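Local coordinates for protein porin (PDB 3T24) that forms a beta-barrel channel in the outer membrane of Pseudomonas aeruginosa, probably for the passage of small carboxylate-bearing solutes, at residues 176-181 against 338-343; 251-256 against 280-285; 133-138 against 160-165. All coordinates share one frame; numbering follows the deposited sequence.

Contact 1 (176-181 against 338-343)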
# COMPACT_ATOMS: atom_id res chain seq x y z
N GLY A 176 13.02 12.83 2.43
CA GLY A 176 12.60 14.04 1.74
C GLY A 176 11.46 14.77 2.42
O GLY A 176 11.17 14.50 3.58
N GLY A 177 10.83 15.71 1.69
CA GLY A 177 9.81 16.58 2.25
C GLY A 177 10.26 17.17 3.58
O GLY A 177 11.40 17.56 3.75
N LYS A 178 9.37 17.22 4.55
CA LYS A 178 9.76 17.67 5.88
C LYS A 178 9.74 16.51 6.89
O LYS A 178 9.47 16.72 8.07
CB LYS A 178 8.84 18.81 6.32
CG LYS A 178 8.92 20.03 5.41
CD LYS A 178 10.32 20.63 5.44
CE LYS A 178 10.36 21.90 4.62
NZ LYS A 178 11.67 22.54 4.71
N ARG A 179 10.00 15.30 6.40
CA ARG A 179 10.08 14.10 7.24
C ARG A 179 11.27 14.24 8.16
O ARG A 179 11.29 13.72 9.28
CB ARG A 179 10.23 12.81 6.40
CG ARG A 179 9.02 12.47 5.55
CD ARG A 179 9.22 11.19 4.71
NE ARG A 179 8.00 10.85 3.96
CZ ARG A 179 7.81 11.23 2.71
NH1 ARG A 179 8.75 11.93 2.10
NH2 ARG A 179 6.71 10.92 2.06
N GLN A 180 12.28 14.93 7.65
CA GLN A 180 13.41 15.26 8.48
C GLN A 180 14.18 13.97 8.88
O GLN A 180 14.89 13.89 9.90
CB GLN A 180 12.82 16.04 9.61
CG GLN A 180 13.24 15.67 10.92
CD GLN A 180 14.49 16.35 11.25
OE1 GLN A 180 15.16 16.91 10.38
NE2 GLN A 180 14.85 16.30 12.51
N ILE A 181 14.04 12.95 8.04
CA ILE A 181 14.82 11.73 8.17
C ILE A 181 16.21 11.89 7.56
O ILE A 181 16.37 12.27 6.41
CB ILE A 181 14.12 10.55 7.54
CG1 ILE A 181 12.88 10.19 8.37
CG2 ILE A 181 15.08 9.39 7.41
CD1 ILE A 181 11.91 9.33 7.65
N ASP A 338 -1.44 20.04 9.61
CA ASP A 338 -0.72 21.21 10.10
C ASP A 338 0.32 20.83 11.15
O ASP A 338 0.54 19.65 11.40
CB ASP A 338 -1.68 22.28 10.62
CG ASP A 338 -2.43 21.84 11.87
OD1 ASP A 338 -3.51 22.42 12.14
OD2 ASP A 338 -1.96 20.93 12.58
N ASN A 339 0.94 21.85 11.73
CA ASN A 339 1.88 21.64 12.83
C ASN A 339 3.18 21.07 12.32
O ASN A 339 3.98 20.52 13.08
CB ASN A 339 1.28 20.72 13.92
CG ASN A 339 2.00 20.86 15.27
OD1 ASN A 339 2.17 21.99 15.77
ND2 ASN A 339 2.43 19.73 15.85
N ILE A 340 3.39 21.21 11.02
CA ILE A 340 4.59 20.69 10.40
C ILE A 340 5.79 21.52 10.78
O ILE A 340 5.79 22.72 10.61
CB ILE A 340 4.49 20.63 8.86
CG1 ILE A 340 3.43 19.59 8.44
CG2 ILE A 340 5.85 20.25 8.25
CD1 ILE A 340 2.85 19.85 7.08
N ASP A 341 6.81 20.86 11.31
CA ASP A 341 8.08 21.51 11.54
C ASP A 341 8.79 21.72 10.19
O ASP A 341 9.07 20.77 9.45
CB ASP A 341 8.93 20.67 12.49
CG ASP A 341 10.24 21.35 12.84
OD1 ASP A 341 10.56 22.37 12.19
OD2 ASP A 341 10.96 20.86 13.74
N LEU A 342 9.08 22.99 9.89
CA LEU A 342 9.68 23.34 8.61
C LEU A 342 11.19 23.17 8.63
O LEU A 342 11.83 23.27 7.58
CB LEU A 342 9.31 24.76 8.19
CG LEU A 342 7.83 25.06 7.91
CD1 LEU A 342 7.65 26.57 7.72
CD2 LEU A 342 7.28 24.29 6.71
N LEU A 343 11.75 22.93 9.81
CA LEU A 343 13.11 22.39 9.90
C LEU A 343 14.21 23.45 9.72
O LEU A 343 15.18 23.49 10.48
CB LEU A 343 13.30 21.27 8.85
CG LEU A 343 13.09 19.78 9.23
CD1 LEU A 343 12.09 19.56 10.35
CD2 LEU A 343 12.74 18.94 8.00
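Lys178 reaches across to the chain that leaves strand 328-341 and gives its ammonium NZ to the backbone O of Leu342 at 3.0 Å. The donor comes in at 141° to the C=O bond and 24° out of the carbonyl plane. A bend at chi2 (-63°) places CD, and the chain then runs extended past Leu343 in the opposite sense, its CD lying 3.9 Å from Leu343 CD2. Lys178 CB rests 3.8 Å from Ile340 CG2, the two side chains crossing at about a right angle. Gln180 touches the isobutyl group of Leu343 too, crossing it obliquely. Its CB approaches Leu343 CD2 to 3.3 Å, a short contact to be read with caution; its amide NE2 is held by Asp282 O. An Asx turn shapes the acceptor segment: Asp341 OD1, met from above the carboxylate plane, takes the backbone N of Leu343 at 2.7 Å, while its OD2 is bridged to Lys307. On the donor side, a type II' beta turn from Gly176 to Arg179, with Gly177 at positive phi, presents the lysine. Such docking of a long loop against the chain just past a barrel strand is characteristic of porins, whose loops fold inward.

Contact 2 (251-256 against 280-285)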
# COMPACT_ATOMS: atom_id res chain seq x y z
N SER A 251 22.50 4.19 12.00
CA SER A 251 23.02 5.02 10.93
C SER A 251 22.00 6.00 10.37
O SER A 251 22.23 6.56 9.32
CB SER A 251 23.61 4.16 9.80
OG SER A 251 24.73 3.41 10.26
N SER A 252 20.90 6.20 11.11
CA SER A 252 19.93 7.26 10.80
C SER A 252 19.59 8.05 12.06
O SER A 252 20.16 7.81 13.10
CB SER A 252 18.64 6.68 10.23
OG SER A 252 17.92 6.01 11.25
N ASN A 253 18.63 8.96 11.95
CA ASN A 253 18.17 9.72 13.12
C ASN A 253 16.70 9.43 13.37
O ASN A 253 16.03 10.15 14.11
CB ASN A 253 18.34 11.24 12.90
CG ASN A 253 17.39 11.78 11.83
OD1 ASN A 253 16.93 11.03 10.95
ND2 ASN A 253 17.12 13.09 11.87
N VAL A 254 16.20 8.37 12.74
CA VAL A 254 14.80 8.02 12.87
C VAL A 254 14.34 8.00 14.33
O VAL A 254 14.97 7.38 15.18
CB VAL A 254 14.48 6.65 12.19
CG1 VAL A 254 13.13 6.10 12.68
CG2 VAL A 254 14.51 6.79 10.66
N ASP A 255 13.24 8.68 14.60
CA ASP A 255 12.69 8.75 15.95
C ASP A 255 11.24 9.24 15.85
O ASP A 255 10.98 10.45 15.73
CB ASP A 255 13.52 9.70 16.81
CG ASP A 255 12.79 10.11 18.07
OD1 ASP A 255 12.25 9.21 18.75
OD2 ASP A 255 12.75 11.33 18.38
N ASN A 256 10.30 8.30 15.88
CA ASN A 256 8.93 8.64 15.53
C ASN A 256 7.91 7.82 16.27
O ASN A 256 8.07 6.61 16.47
CB ASN A 256 8.73 8.50 14.01
CG ASN A 256 7.27 8.67 13.58
OD1 ASN A 256 6.55 7.69 13.33
ND2 ASN A 256 6.85 9.91 13.44
N SER A 280 4.89 12.43 16.06
CA SER A 280 5.72 13.12 17.02
C SER A 280 7.08 12.46 17.09
O SER A 280 7.26 11.37 16.55
CB SER A 280 5.06 13.18 18.40
OG SER A 280 4.51 11.94 18.78
N GLY A 281 8.02 13.15 17.74
CA GLY A 281 9.41 12.72 17.81
C GLY A 281 10.19 13.56 16.83
O GLY A 281 9.63 14.43 16.19
N ASP A 282 11.47 13.26 16.66
CA ASP A 282 12.34 14.10 15.84
C ASP A 282 12.20 13.92 14.32
O ASP A 282 12.73 14.74 13.57
CB ASP A 282 13.80 13.89 16.27
CG ASP A 282 14.75 14.89 15.64
OD1 ASP A 282 15.87 14.48 15.25
OD2 ASP A 282 14.39 16.09 15.56
N THR A 283 11.48 12.89 13.86
CA THR A 283 11.26 12.69 12.42
C THR A 283 9.83 12.25 12.15
O THR A 283 9.11 11.89 13.08
CB THR A 283 12.14 11.56 11.85
OG1 THR A 283 11.60 10.30 12.26
CG2 THR A 283 13.58 11.69 12.35
N GLY A 284 9.41 12.27 10.89
CA GLY A 284 8.16 11.65 10.50
C GLY A 284 8.19 10.10 10.47
O GLY A 284 9.16 9.46 10.91
N PHE A 285 7.11 9.50 9.98
CA PHE A 285 6.98 8.04 9.90
C PHE A 285 8.06 7.32 9.07
O PHE A 285 8.49 7.82 8.03
CB PHE A 285 5.61 7.70 9.34
CG PHE A 285 5.25 6.25 9.43
CD1 PHE A 285 5.13 5.63 10.66
CD2 PHE A 285 5.01 5.50 8.28
CE1 PHE A 285 4.79 4.28 10.75
CE2 PHE A 285 4.65 4.17 8.36
CZ PHE A 285 4.54 3.55 9.59
O HOH W 1 16.75 11.92 15.84
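Where the hairpin of strands 255-267 and 270-280 comes to its open end, regular pairing gives way to bonds made largely by side chains, and Asp255 and Asn256 hold the turning chain 281-284. Thr283 is gripped twice by Asp255: its backbone N donates to Asp255 O at 3.1 Å, and its OG1 accepts from Asp255 N in a nearly straight (176°) but long bond of 3.3 Å. The same hydroxyl donates to Gly284 O at 2.9 Å, on a lone pair in the carbonyl plane, which fixes its rotation. Asp255 OD2 takes the backbone N of Asp282 at 2.9 Å, the N-H arriving from above the carboxylate plane. CG of Asn256 stands anti to the backbone N (chi1 173°), and the amide it carries meets residues 283-285. Its ND2 donates to Thr283 O at 3.0 Å, and its OD1 lies at the edge of the Phe285 ring, 3.7 Å from CD1. Gly281 CA makes a CA-H...O contact with Asp255 O at 3.5 Å. Farther out, one water spans Asn253 O and Asp282 OD1, donating to both. Arg245, on strand 235-248, bridges Asp255 OD1; Val182 and Gln180 of the long loop bind the Asn253 amide, and Phe285 packs on strand 218-230 and on Met279 of strand 270-280.

Contact 3 (133-138 against 160-165). With SO4 (sulfate ion), chain F.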
# COMPACT_ATOMS: atom_id res chain seq x y z
N LEU A 133 2.98 -1.58 -12.68
CA LEU A 133 3.48 -2.85 -12.20
C LEU A 133 3.74 -2.75 -10.69
O LEU A 133 4.17 -1.72 -10.18
CB LEU A 133 4.78 -3.18 -12.93
CG LEU A 133 4.74 -3.16 -14.47
CD1 LEU A 133 6.08 -3.57 -15.07
CD2 LEU A 133 3.62 -4.05 -15.03
N PRO A 134 3.45 -3.83 -9.97
CA PRO A 134 3.66 -3.87 -8.52
C PRO A 134 5.13 -3.81 -8.12
O PRO A 134 6.00 -4.28 -8.85
CB PRO A 134 3.04 -5.22 -8.09
CG PRO A 134 3.07 -6.06 -9.33
CD PRO A 134 2.91 -5.10 -10.50
N GLN A 135 5.38 -3.20 -6.97
CA GLN A 135 6.66 -3.32 -6.29
C GLN A 135 6.72 -4.75 -5.73
O GLN A 135 5.74 -5.24 -5.18
CB GLN A 135 6.70 -2.29 -5.14
CG GLN A 135 7.93 -2.33 -4.25
CD GLN A 135 7.80 -1.42 -3.04
OE1 GLN A 135 6.75 -1.39 -2.39
NE2 GLN A 135 8.86 -0.66 -2.74
N THR A 136 7.85 -5.43 -5.89
CA THR A 136 8.01 -6.76 -5.32
C THR A 136 9.32 -6.85 -4.55
O THR A 136 10.19 -6.00 -4.71
CB THR A 136 8.05 -7.86 -6.40
OG1 THR A 136 9.28 -7.74 -7.14
CG2 THR A 136 6.84 -7.76 -7.36
N PHE A 137 9.48 -7.91 -3.77
CA PHE A 137 10.68 -8.11 -2.97
C PHE A 137 11.24 -9.52 -3.17
O PHE A 137 10.53 -10.42 -3.57
CB PHE A 137 10.36 -7.90 -1.48
CG PHE A 137 10.01 -6.48 -1.14
CD1 PHE A 137 8.72 -6.02 -1.29
CD2 PHE A 137 10.98 -5.60 -0.68
CE1 PHE A 137 8.41 -4.73 -1.01
CE2 PHE A 137 10.67 -4.29 -0.37
CZ PHE A 137 9.38 -3.86 -0.53
N GLN A 138 12.53 -9.69 -2.87
CA GLN A 138 13.12 -11.02 -2.84
C GLN A 138 13.45 -11.37 -1.39
O GLN A 138 13.99 -10.56 -0.65
CB GLN A 138 14.40 -11.07 -3.69
CG GLN A 138 14.21 -10.62 -5.13
CD GLN A 138 13.42 -11.62 -5.94
OE1 GLN A 138 13.71 -12.82 -5.94
NE2 GLN A 138 12.39 -11.14 -6.64
N VAL A 160 14.58 -5.28 -3.34
CA VAL A 160 13.31 -4.74 -3.77
C VAL A 160 13.38 -4.51 -5.26
O VAL A 160 14.45 -4.20 -5.81
CB VAL A 160 12.97 -3.43 -3.02
CG1 VAL A 160 14.07 -2.41 -3.21
CG2 VAL A 160 11.62 -2.90 -3.49
N ASN A 161 12.26 -4.73 -5.92
CA ASN A 161 12.15 -4.47 -7.35
C ASN A 161 11.06 -3.45 -7.46
O ASN A 161 9.87 -3.78 -7.32
CB ASN A 161 11.82 -5.73 -8.16
CG ASN A 161 11.79 -5.47 -9.67
OD1 ASN A 161 11.21 -4.48 -10.13
ND2 ASN A 161 12.43 -6.35 -10.45
N GLN A 162 11.48 -2.21 -7.67
CA GLN A 162 10.55 -1.10 -7.67
C GLN A 162 9.63 -1.21 -8.89
O GLN A 162 9.96 -1.86 -9.88
CB GLN A 162 11.30 0.23 -7.68
CG GLN A 162 12.30 0.39 -6.54
CD GLN A 162 11.63 0.54 -5.17
OE1 GLN A 162 10.44 0.29 -5.02
NE2 GLN A 162 12.41 0.96 -4.17
N ARG A 163 8.49 -0.56 -8.80
CA ARG A 163 7.46 -0.64 -9.84
C ARG A 163 7.91 -0.21 -11.24
O ARG A 163 7.43 -0.72 -12.24
CB ARG A 163 6.30 0.24 -9.39
CG ARG A 163 6.73 1.67 -9.12
CD ARG A 163 5.56 2.49 -8.68
NE ARG A 163 5.91 3.88 -8.41
CZ ARG A 163 5.12 4.70 -7.72
NH1 ARG A 163 3.98 4.23 -7.24
NH2 ARG A 163 5.47 5.97 -7.48
N ASP A 164 8.83 0.75 -11.32
CA ASP A 164 9.27 1.28 -12.61
C ASP A 164 10.61 0.67 -13.02
O ASP A 164 11.23 1.08 -14.00
CB ASP A 164 9.45 2.78 -12.48
CG ASP A 164 10.42 3.14 -11.37
OD1 ASP A 164 11.62 3.31 -11.66
OD2 ASP A 164 9.98 3.24 -10.19
N SER A 165 11.07 -0.31 -12.25
CA SER A 165 12.41 -0.86 -12.40
C SER A 165 12.44 -2.24 -13.06
O SER A 165 11.40 -2.88 -13.24
CB SER A 165 13.08 -0.92 -11.02
OG SER A 165 14.32 -1.61 -11.07
S SO4 F . 2.13 6.78 -6.07
O1 SO4 F . 1.41 6.59 -4.81
O2 SO4 F . 1.53 5.97 -7.14
O3 SO4 F . 2.09 8.16 -6.52
O4 SO4 F . 3.52 6.37 -5.85
O HOH W 2 5.00 0.62 -12.89
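Thr136 and Asn161 form an antiparallel hydrogen-bonded pair, Asn161 N giving to Thr136 O at 2.7 Å and Thr136 N to Asn161 O at 3.0 Å. On their face of the sheet the two side chains lie side by side, pointing the same way, with Thr136 OG1 3.4 Å from Asn161 CB; that hydroxyl is also bonded to Glu99. Phe137 and Val160, the neighbouring non-hydrogen-bonded pair, occupy the other face. There Val160 CG2, anti to the backbone N, sits over the ring of Phe137 in a CH-pi contact, 4.0 Å from the centroid and 28° off the normal. Gln135 extends alongside Gln162, and its NE2 donates to Gln162 OE1 at 2.9 Å; the bond is bent (135°), with the amide planes 26° apart. Each amide has a second partner, Asn128 N at Gln135 OE1 and Asn289 O at Gln162 NE2, the first within the loop that leads into strand 136-138, the second in the loop after strand 270-280.

Beyond the strand pairing, the chain turns through a type I beta turn from Gln162 to Ser165, and a water joins Leu133 N to Arg163 O. From this turn Arg163 runs extended to NE and sets the edge of its guanidinium against a sulfate ion. NH1 and NH2 both donate to sulfate O4, NH2 at 2.6 Å, and NH1 adds a weak bond to O2. Asn128 OD1 steadies NH1, while Ser130, Arg131 and Arg391 complete the grip on the anion. The sulfate probably came from the crystallisation liquor, yet its position among three arginines, two of them with close guanidinium groups, suggests a locally positive patch. A bound anion would be expected to offset the arginines' mutual repulsion, and the patch is consistent with a carboxylate channel.

Contact 3 comes first along the chain and closes before the other two open; contact 2 then falls within the span between the segments of contact 1. Contacts 1 and 2 are neighbours, with centres 11 Å apart, and they touch: Arg179 O lies 2.9 Å from Gly284 N, a probable hydrogen bond. Contact 3 stands apart, its centre about 27 Å from that of contact 1 and 26 Å from that of contact 2. The long loop between strands 150-161 and 192-200 connects them, leaving contact 3 and docking at contact 1, so that distant strands of one antiparallel barrel are joined by its inward-folded loops, consistent with loops that narrow the channel from inside the barrel.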